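Local atomic coordinates of malate dehydrogenase (Naegleria fowleri, PDB entry 6UM4), a protein that probably catalyses the reversible oxidation of malate to oxaloacetate with a nicotinamide cofactor. Residues D216-V222 with N244-M248; G278-Q284 with A402-L407; V354-S360 with I370-V376. All coordinates share one frame. Where two conformers were deposited one is given. Residues are numbered along the deposited sequence.

Overall arrangement
The three contacts run from the nucleotide-binding half of the subunit into its C-terminal domain. Interaction 1 comes first along the chain and pairs the last two strands of the parallel Rossmann sheet. Interaction 2 joins the loop 278-284 to helix 394-414, and the hairpin of interaction 3 lies in sequence between these two partners. Centre to centre, interaction 3 is about 11 Å from interaction 1 and about 12 Å from interaction 2, whereas those two lie about 19 Å apart. The hairpin thus bridges them: A357 O and the indole NE1 of W371 bond to the edge strand 245-247 across the domain boundary, while S373 N, bonded to G278 O, ties it to the loop of interaction 2 within the C-terminal domain.

Interaction 1 of 3, residues D216-V222 with N244-M248; sequences DVLVLIV and NITAM
Strands 218-221 and 245-247 are extended and parallel, their axes 4.7 Å apart at 21°; N244, just before the second, has helical backbone angles (phi -83°, psi 1°). D216 stays outside the pairing at the exposed end. At V217 the carbonyl O takes a 2.7 Å hydrogen bond from a water that in turn accepts from N244 ND2 at 2.6 Å, while V217 O also lies 3.3 Å from N244 CB. L218 (chi1 m, chi2 t) extends its CD2 to 3.4 Å from N244 OD1, and its CA is 3.4 Å from N244 O. V219 opens the regular register: it pairs with I245, V219 N donates to N244 O (2.8 Å) and V219 O accepts from T246 N (2.9 Å). This is the edge of a Rossmann sheet, where a beta-alpha-beta crossover through helix 226-235 delivers strand 245-247 beside strand 218-221. That helix packs against the face bearing I221, I245 and A247. L220, opposite T246, lies on the other face, beneath helix 332-348, where T246 OG1 bonds to H342. The t,p rotamer of L220 brings CD1 to 3.8 Å from M248 CB. I221 pairs with A247: I221 N donates to T246 O (2.8 Å), I221 O accepts from M248 N (3.0 Å), and I221 CD1 meets I245 CG2 at 3.5 Å. V222 leaves the extended conformation (psi -40°); its CG1 is 4.1 Å from M248 CE, and a second water donates to V222 O at 3.1 Å and M248 O at 2.9 Å.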
loop_
_atom_site.group_PDB
_atom_site.type_symbol
_atom_site.label_atom_id
_atom_site.label_comp_id
_atom_site.label_asym_id
_atom_site.label_seq_id
_atom_site.Cartn_x
_atom_site.Cartn_y
_atom_site.Cartn_z
ATOM N N ASP A 216 8.893 -3.589 -26.317
ATOM C CA ASP A 216 9.666 -2.790 -25.370
ATOM C C ASP A 216 9.372 -3.155 -23.923
ATOM O O ASP A 216 9.623 -2.336 -23.032
ATOM C CB ASP A 216 9.392 -1.297 -25.575
ATOM C CG ASP A 216 9.865 -0.787 -26.926
ATOM O OD1 ASP A 216 10.798 -1.389 -27.510
ATOM O OD2 ASP A 216 9.303 0.226 -27.400
ATOM N N VAL A 217 8.803 -4.341 -23.680
ATOM C CA VAL A 217 8.354 -4.697 -22.339
ATOM C C VAL A 217 9.529 -4.661 -21.361
ATOM O O VAL A 217 10.661 -5.048 -21.690
ATOM C CB VAL A 217 7.665 -6.073 -22.351
ATOM C CG1 VAL A 217 8.621 -7.134 -22.885
ATOM C CG2 VAL A 217 7.173 -6.449 -20.946
ATOM N N LEU A 218 9.272 -4.145 -20.163
ATOM C CA LEU A 218 10.230 -4.209 -19.065
ATOM C C LEU A 218 9.729 -5.244 -18.077
ATOM O O LEU A 218 8.545 -5.229 -17.713
ATOM C CB LEU A 218 10.430 -2.845 -18.390
ATOM C CG LEU A 218 10.842 -1.698 -19.323
ATOM C CD1 LEU A 218 10.975 -0.399 -18.546
ATOM C CD2 LEU A 218 12.166 -2.025 -20.090
ATOM N N VAL A 219 10.617 -6.159 -17.686
ATOM C CA VAL A 219 10.275 -7.301 -16.839
ATOM C C VAL A 219 11.085 -7.215 -15.552
ATOM O O VAL A 219 12.325 -7.185 -15.593
ATOM C CB VAL A 219 10.550 -8.641 -17.547
ATOM C CG1 VAL A 219 10.102 -9.786 -16.677
ATOM C CG2 VAL A 219 9.871 -8.707 -18.905
ATOM N N LEU A 220 10.392 -7.235 -14.413
ATOM C CA LEU A 220 11.029 -7.237 -13.102
ATOM C C LEU A 220 10.765 -8.585 -12.450
ATOM O O LEU A 220 9.609 -8.999 -12.326
ATOM C CB LEU A 220 10.499 -6.089 -12.231
ATOM C CG LEU A 220 10.937 -6.157 -10.767
ATOM C CD1 LEU A 220 12.470 -6.115 -10.667
ATOM C CD2 LEU A 220 10.299 -5.051 -9.957
ATOM N N ILE A 221 11.826 -9.279 -12.057
ATOM C CA ILE A 221 11.711 -10.560 -11.366
ATOM C C ILE A 221 11.889 -10.314 -9.874
ATOM O O ILE A 221 12.917 -9.788 -9.442
ATOM C CB ILE A 221 12.740 -11.586 -11.869
ATOM C CG1 ILE A 221 12.303 -12.234 -13.191
ATOM C CG2 ILE A 221 12.929 -12.675 -10.823
ATOM C CD1 ILE A 221 12.494 -11.374 -14.422
ATOM N N VAL A 222 10.879 -10.695 -9.089
ATOM C CA VAL A 222 10.925 -10.621 -7.635
ATOM C C VAL A 222 11.101 -12.001 -7.015
ATOM O O VAL A 222 11.829 -12.157 -6.032
ATOM C CB VAL A 222 9.658 -9.925 -7.070
ATOM C CG1 VAL A 222 9.642 -9.991 -5.557
ATOM C CG2 VAL A 222 9.594 -8.477 -7.522
ATOM N N ASN A 244 16.258 -5.347 -20.649
ATOM C CA ASN A 244 14.867 -5.085 -20.292
ATOM C C ASN A 244 14.300 -6.088 -19.288
ATOM O O ASN A 244 13.119 -5.989 -18.942
ATOM C CB ASN A 244 13.993 -5.065 -21.564
ATOM C CG ASN A 244 14.240 -3.833 -22.411
ATOM O OD1 ASN A 244 14.904 -2.901 -21.972
ATOM N ND2 ASN A 244 13.732 -3.828 -23.621
ATOM N N ILE A 245 15.093 -7.059 -18.837
ATOM C CA ILE A 245 14.686 -8.021 -17.818
ATOM C C ILE A 245 15.668 -7.919 -16.663
ATOM O O ILE A 245 16.849 -8.245 -16.830
ATOM C CB ILE A 245 14.663 -9.456 -18.370
ATOM C CG1 ILE A 245 13.772 -9.548 -19.611
ATOM C CG2 ILE A 245 14.248 -10.444 -17.288
ATOM C CD1 ILE A 245 13.720 -10.948 -20.203
ATOM N N THR A 246 15.191 -7.489 -15.489
ATOM C CA THR A 246 16.070 -7.382 -14.333
ATOM C C THR A 246 15.490 -8.144 -13.149
ATOM O O THR A 246 14.313 -8.509 -13.121
ATOM C CB THR A 246 16.304 -5.921 -13.942
ATOM O OG1 THR A 246 15.052 -5.306 -13.630
ATOM C CG2 THR A 246 16.947 -5.167 -15.093
ATOM N N ALA A 247 16.334 -8.362 -12.149
ATOM C CA ALA A 247 15.924 -8.974 -10.902
ATOM C C ALA A 247 16.043 -7.933 -9.786
ATOM O O ALA A 247 16.840 -6.995 -9.883
ATOM C CB ALA A 247 16.776 -10.214 -10.612
ATOM N N MET A 248 15.234 -8.078 -8.733
ATOM C CA MET A 248 15.106 -7.019 -7.731
ATOM C C MET A 248 16.079 -7.188 -6.566
ATOM O O MET A 248 15.963 -8.138 -5.782
ATOM C CB MET A 248 13.692 -6.957 -7.171
ATOM C CG MET A 248 13.508 -5.667 -6.405
ATOM S SD MET A 248 11.842 -5.400 -5.808
ATOM C CE MET A 248 11.822 -6.639 -4.498
HETATM O O HOH W 1 11.717 -5.396 -24.195
HETATM O O HOH W 2 13.532 -9.713 -5.343
#

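Interaction 2 of 3, residues G278-Q284 with A402-L407; sequences GNHSATQ and ASVKEL
A loop can be fixed to a helix largely through hydrogen bonds to two of its polar side chains, as here, where the loop after strand 271-277 in the C-terminal domain docks on helix 394-414. Its backbone is irregular: H280 centres an inverse gamma turn, and S281-Q284 form a type I beta turn in which Q284 N bonds to S281 O (3.1 Å). An ST turn lies within it, T283 N donating to S281 OG at 3.2 Å. S403 and E406, one helical turn apart, face the loop, with the CA atoms of S403 and T283 only 5.0 Å apart. H280 points away from the helix and bonds through ND1 to D252, a histidine-aspartate pair consistent with the active-site pair of this dehydrogenase family.

Among the hydrogen bonds, E406 OE1 is the main acceptor. With chi1 and chi2 both t, the glutamate reaches out to receive N279 ND2 (2.8 Å), S281 OG (2.6 Å) and T283 OG1 (2.7 Å); N279 ND2 also bonds to E410. S403 OG accepts N279 N almost linearly at 2.9 Å and lies 2.5 Å from T283 OG1.

The backbone at G278 passes close to the helix, its CA 3.6 Å from S403 OG. Its phi of 100° and psi of -143° would jam a CB against the preceding carbonyl, and such a CB would also stand 2.5 Å from S403 OG. The end of L407 (chi1 m, chi2 t) adds apolar packing, with CD1 4.0 Å from G278 C and CD2 3.3 Å from N279 OD1.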
loop_
_atom_site.group_PDB
_atom_site.type_symbol
_atom_site.label_atom_id
_atom_site.label_comp_id
_atom_site.label_asym_id
_atom_site.label_seq_id
_atom_site.Cartn_x
_atom_site.Cartn_y
_atom_site.Cartn_z
ATOM N N GLY A 278 26.022 -8.202 -6.607
ATOM C CA GLY A 278 25.943 -9.656 -6.577
ATOM C C GLY A 278 24.551 -10.270 -6.629
ATOM O O GLY A 278 23.659 -9.773 -7.319
ATOM N N ASN A 279 24.371 -11.362 -5.898
ATOM C CA ASN A 279 23.154 -12.156 -5.898
ATOM C C ASN A 279 22.160 -11.602 -4.878
ATOM O O ASN A 279 22.547 -11.133 -3.802
ATOM C CB ASN A 279 23.529 -13.600 -5.545
ATOM C CG ASN A 279 22.492 -14.596 -5.949
ATOM O OD1 ASN A 279 21.529 -14.253 -6.605
ATOM N ND2 ASN A 279 22.690 -15.855 -5.563
ATOM N N HIS A 280 20.865 -11.695 -5.195
ATOM C CA HIS A 280 19.834 -11.381 -4.193
ATOM C C HIS A 280 19.795 -12.550 -3.204
ATOM O O HIS A 280 18.945 -13.442 -3.263
ATOM C CB HIS A 280 18.480 -11.143 -4.864
ATOM C CG HIS A 280 17.349 -10.928 -3.906
ATOM N ND1 HIS A 280 17.367 -9.952 -2.933
ATOM C CD2 HIS A 280 16.162 -11.568 -3.775
ATOM C CE1 HIS A 280 16.239 -10.000 -2.243
ATOM N NE2 HIS A 280 15.489 -10.972 -2.736
ATOM N N SER A 281 20.749 -12.544 -2.272
ATOM C CA SER A 281 20.917 -13.665 -1.357
ATOM C C SER A 281 21.847 -13.223 -0.240
ATOM O O SER A 281 22.310 -12.078 -0.205
ATOM C CB SER A 281 21.488 -14.884 -2.074
ATOM O OG SER A 281 22.878 -14.695 -2.268
ATOM N N ALA A 282 22.148 -14.156 0.655
ATOM C CA ALA A 282 23.032 -13.830 1.766
ATOM C C ALA A 282 24.478 -13.591 1.339
ATOM O O ALA A 282 25.261 -13.116 2.162
ATOM C CB ALA A 282 22.987 -14.936 2.822
ATOM N N THR A 283 24.858 -13.892 0.090
ATOM C CA THR A 283 26.204 -13.572 -0.371
ATOM C C THR A 283 26.300 -12.179 -0.969
ATOM O O THR A 283 27.374 -11.789 -1.445
ATOM C CB THR A 283 26.689 -14.579 -1.422
ATOM O OG1 THR A 283 26.049 -14.310 -2.677
ATOM C CG2 THR A 283 26.404 -16.007 -0.975
ATOM N N GLN A 284 25.207 -11.430 -0.970
ATOM C CA GLN A 284 25.234 -10.086 -1.514
ATOM C C GLN A 284 26.316 -9.270 -0.828
ATOM O O GLN A 284 26.712 -9.539 0.312
ATOM C CB GLN A 284 23.878 -9.415 -1.311
ATOM C CG GLN A 284 23.606 -9.106 0.141
ATOM C CD GLN A 284 22.221 -8.566 0.363
ATOM O OE1 GLN A 284 22.011 -7.353 0.321
ATOM N NE2 GLN A 284 21.274 -9.455 0.667
ATOM N N ALA A 402 32.813 -13.598 -4.147
ATOM C CA ALA A 402 32.050 -14.631 -3.450
ATOM C C ALA A 402 30.626 -14.726 -3.988
ATOM O O ALA A 402 30.059 -15.820 -4.095
ATOM C CB ALA A 402 32.031 -14.344 -1.945
ATOM N N SER A 403 30.019 -13.590 -4.303
ATOM C CA SER A 403 28.646 -13.641 -4.778
ATOM C C SER A 403 28.612 -14.089 -6.237
ATOM O O SER A 403 27.730 -14.856 -6.637
ATOM C CB SER A 403 27.978 -12.281 -4.580
ATOM O OG SER A 403 26.579 -12.412 -4.287
ATOM N N VAL A 404 29.584 -13.642 -7.036
ATOM C CA VAL A 404 29.698 -14.133 -8.408
ATOM C C VAL A 404 29.847 -15.648 -8.419
ATOM O O VAL A 404 29.170 -16.351 -9.180
ATOM C CB VAL A 404 30.869 -13.429 -9.113
ATOM C CG1 VAL A 404 31.275 -14.184 -10.373
ATOM C CG2 VAL A 404 30.463 -12.001 -9.451
ATOM N N LYS A 405 30.670 -16.177 -7.514
ATOM C CA LYS A 405 30.823 -17.619 -7.395
ATOM C C LYS A 405 29.479 -18.298 -7.153
ATOM O O LYS A 405 29.199 -19.356 -7.720
ATOM C CB LYS A 405 31.808 -17.935 -6.275
ATOM C CG LYS A 405 32.177 -19.395 -6.125
ATOM C CD LYS A 405 33.253 -19.547 -5.044
ATOM C CE LYS A 405 33.741 -20.982 -4.947
ATOM N NZ LYS A 405 32.661 -21.886 -4.478
ATOM N N GLU A 406 28.645 -17.721 -6.294
ATOM C CA GLU A 406 27.350 -18.334 -6.043
ATOM C C GLU A 406 26.459 -18.256 -7.270
ATOM O O GLU A 406 25.761 -19.218 -7.601
ATOM C CB GLU A 406 26.668 -17.656 -4.866
ATOM C CG GLU A 406 25.369 -18.303 -4.520
ATOM C CD GLU A 406 24.682 -17.591 -3.390
ATOM O OE1 GLU A 406 24.460 -16.362 -3.499
ATOM O OE2 GLU A 406 24.389 -18.269 -2.390
ATOM N N LEU A 407 26.482 -17.117 -7.959
ATOM C CA LEU A 407 25.690 -16.968 -9.170
ATOM C C LEU A 407 26.124 -17.970 -10.232
ATOM O O LEU A 407 25.286 -18.566 -10.918
ATOM C CB LEU A 407 25.825 -15.537 -9.696
ATOM C CG LEU A 407 25.075 -14.444 -8.927
ATOM C CD1 LEU A 407 25.589 -13.057 -9.296
ATOM C CD2 LEU A 407 23.571 -14.548 -9.215
#

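Interaction 3 of 3, residues V354-S360 with I370-V376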
loop_
_atom_site.group_PDB
_atom_site.type_symbol
_atom_site.label_atom_id
_atom_site.label_comp_id
_atom_site.label_asym_id
_atom_site.label_seq_id
_atom_site.Cartn_x
_atom_site.Cartn_y
_atom_site.Cartn_z
ATOM N N VAL A 354 21.014 3.556 -7.693
ATOM C CA VAL A 354 20.160 2.502 -7.180
ATOM C C VAL A 354 20.793 1.181 -7.582
ATOM O O VAL A 354 21.691 1.126 -8.429
ATOM C CB VAL A 354 18.695 2.619 -7.681
ATOM C CG1 VAL A 354 18.096 3.933 -7.217
ATOM C CG2 VAL A 354 18.618 2.497 -9.207
ATOM N N SER A 355 20.376 0.123 -6.893
ATOM C CA SER A 355 20.821 -1.229 -7.198
ATOM C C SER A 355 19.752 -1.947 -8.005
ATOM O O SER A 355 18.566 -1.871 -7.681
ATOM C CB SER A 355 21.136 -2.019 -5.927
ATOM O OG SER A 355 22.186 -1.423 -5.175
ATOM N N MET A 356 20.190 -2.625 -9.060
ATOM C CA MET A 356 19.404 -3.522 -9.892
ATOM C C MET A 356 20.295 -4.699 -10.257
ATOM O O MET A 356 21.490 -4.509 -10.496
ATOM C CB MET A 356 18.928 -2.830 -11.184
ATOM C CG MET A 356 17.997 -1.608 -10.957
ATOM S SD MET A 356 17.691 -0.677 -12.488
ATOM C CE MET A 356 16.458 -1.707 -13.296
ATOM N N ALA A 357 19.726 -5.911 -10.278
ATOM C CA ALA A 357 20.405 -7.099 -10.800
ATOM C C ALA A 357 20.190 -7.166 -12.308
ATOM O O ALA A 357 19.063 -7.390 -12.769
ATOM C CB ALA A 357 19.883 -8.366 -10.126
ATOM N N ILE A 358 21.265 -7.013 -13.074
ATOM C CA ILE A 358 21.151 -6.777 -14.513
ATOM C C ILE A 358 22.032 -7.787 -15.246
ATOM O O ILE A 358 22.936 -8.392 -14.644
ATOM C CB ILE A 358 21.540 -5.323 -14.870
ATOM C CG1 ILE A 358 23.058 -5.139 -14.718
ATOM C CG2 ILE A 358 20.834 -4.326 -13.931
ATOM C CD1 ILE A 358 23.553 -3.743 -15.019
ATOM N N PRO A 359 21.785 -8.018 -16.543
ATOM C CA PRO A 359 22.692 -8.896 -17.299
ATOM C C PRO A 359 24.098 -8.323 -17.318
ATOM O O PRO A 359 24.315 -7.155 -17.658
ATOM C CB PRO A 359 22.080 -8.938 -18.710
ATOM C CG PRO A 359 21.224 -7.711 -18.792
ATOM C CD PRO A 359 20.675 -7.537 -17.383
ATOM N N SER A 360 25.059 -9.159 -16.961
ATOM C CA SER A 360 26.448 -8.731 -17.003
ATOM C C SER A 360 26.943 -8.656 -18.445
ATOM O O SER A 360 26.900 -9.646 -19.189
ATOM C CB SER A 360 27.313 -9.689 -16.195
ATOM O OG SER A 360 28.676 -9.389 -16.389
ATOM N N ILE A 370 25.610 -14.014 -16.406
ATOM C CA ILE A 370 24.884 -14.039 -15.143
ATOM C C ILE A 370 24.223 -12.687 -14.968
ATOM O O ILE A 370 24.666 -11.671 -15.527
ATOM C CB ILE A 370 25.767 -14.340 -13.909
ATOM C CG1 ILE A 370 26.931 -13.362 -13.847
ATOM C CG2 ILE A 370 26.237 -15.784 -13.900
ATOM C CD1 ILE A 370 27.628 -13.376 -12.505
ATOM N N TRP A 371 23.159 -12.678 -14.168
ATOM C CA TRP A 371 22.547 -11.439 -13.721
ATOM C C TRP A 371 23.163 -11.071 -12.379
ATOM O O TRP A 371 23.245 -11.904 -11.470
ATOM C CB TRP A 371 21.029 -11.575 -13.603
ATOM C CG TRP A 371 20.251 -11.066 -14.797
ATOM C CD1 TRP A 371 19.304 -10.080 -14.798
ATOM C CD2 TRP A 371 20.357 -11.519 -16.155
ATOM N NE1 TRP A 371 18.827 -9.891 -16.066
ATOM C CE2 TRP A 371 19.437 -10.768 -16.917
ATOM C CE3 TRP A 371 21.122 -12.495 -16.789
ATOM C CZ2 TRP A 371 19.266 -10.957 -18.304
ATOM C CZ3 TRP A 371 20.965 -12.682 -18.173
ATOM C CH2 TRP A 371 20.045 -11.909 -18.907
ATOM N N CYS A 372 23.624 -9.839 -12.272
ATOM C CA CYS A 372 24.413 -9.437 -11.128
ATOM C C CYS A 372 24.044 -8.021 -10.764
ATOM O O CYS A 372 24.028 -7.154 -11.639
ATOM C CB CYS A 372 25.899 -9.534 -11.458
ATOM S SG CYS A 372 26.982 -9.045 -10.122
ATOM N N SER A 373 23.781 -7.797 -9.478
ATOM C CA SER A 373 23.437 -6.471 -8.986
ATOM C C SER A 373 24.656 -5.563 -9.040
ATOM O O SER A 373 25.786 -5.983 -8.744
ATOM C CB SER A 373 22.899 -6.572 -7.554
ATOM O OG SER A 373 22.369 -5.346 -7.064
ATOM N N MET A 374 24.442 -4.332 -9.489
ATOM C CA MET A 374 25.515 -3.356 -9.627
ATOM C C MET A 374 24.951 -1.980 -9.311
ATOM O O MET A 374 23.752 -1.747 -9.481
ATOM C CB MET A 374 26.101 -3.348 -11.049
ATOM C CG MET A 374 26.563 -4.684 -11.577
ATOM S SD MET A 374 27.266 -4.578 -13.248
ATOM C CE MET A 374 27.011 -6.291 -13.730
ATOM N N PRO A 375 25.797 -1.030 -8.916
ATOM C CA PRO A 375 25.346 0.372 -8.853
ATOM C C PRO A 375 24.995 0.865 -10.245
ATOM O O PRO A 375 25.819 0.805 -11.165
ATOM C CB PRO A 375 26.565 1.119 -8.301
ATOM C CG PRO A 375 27.759 0.199 -8.616
ATOM C CD PRO A 375 27.192 -1.191 -8.460
ATOM N N VAL A 376 23.759 1.341 -10.406
ATOM C CA VAL A 376 23.317 1.896 -11.679
ATOM C C VAL A 376 22.636 3.237 -11.460
ATOM O O VAL A 376 22.152 3.555 -10.368
ATOM C CB VAL A 376 22.359 0.964 -12.443
ATOM C CG1 VAL A 376 22.961 -0.425 -12.587
ATOM C CG2 VAL A 376 20.967 0.957 -11.775
#
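Six backbone hydrogen bonds fasten these strands. V354 and V376 exchange two, V354 N to V376 O and V376 N to V354 O, each 2.9 Å; I358 and C372 exchange another two, I358 N to C372 O at 3.1 Å and C372 N to I358 O at 2.9 Å. M374 N reaches M356 O at 3.1 Å, and beyond the regular pairs S360 N reaches I370 O at 2.9 Å. Between them the chains come very close, A357 CA lying 3.6 Å from S373 CA. On one face V354 CG2 and M356 SD pack on V376 CG2 at 3.8 and 3.7 Å, and I358 CD1 lies 4.2 Å from M374 SD. On the other, P359 CB sits 3.6 Å from the centroid of the W371 six-membered ring, a CH-pi contact over the ring face. W371 NE1 bonds to I245 O, and helix 226-235 touches the indole. The strongly twisted pair, at 141°, is an antiparallel beta hairpin of the C-terminal domain, docked against the edge of the Rossmann sheet.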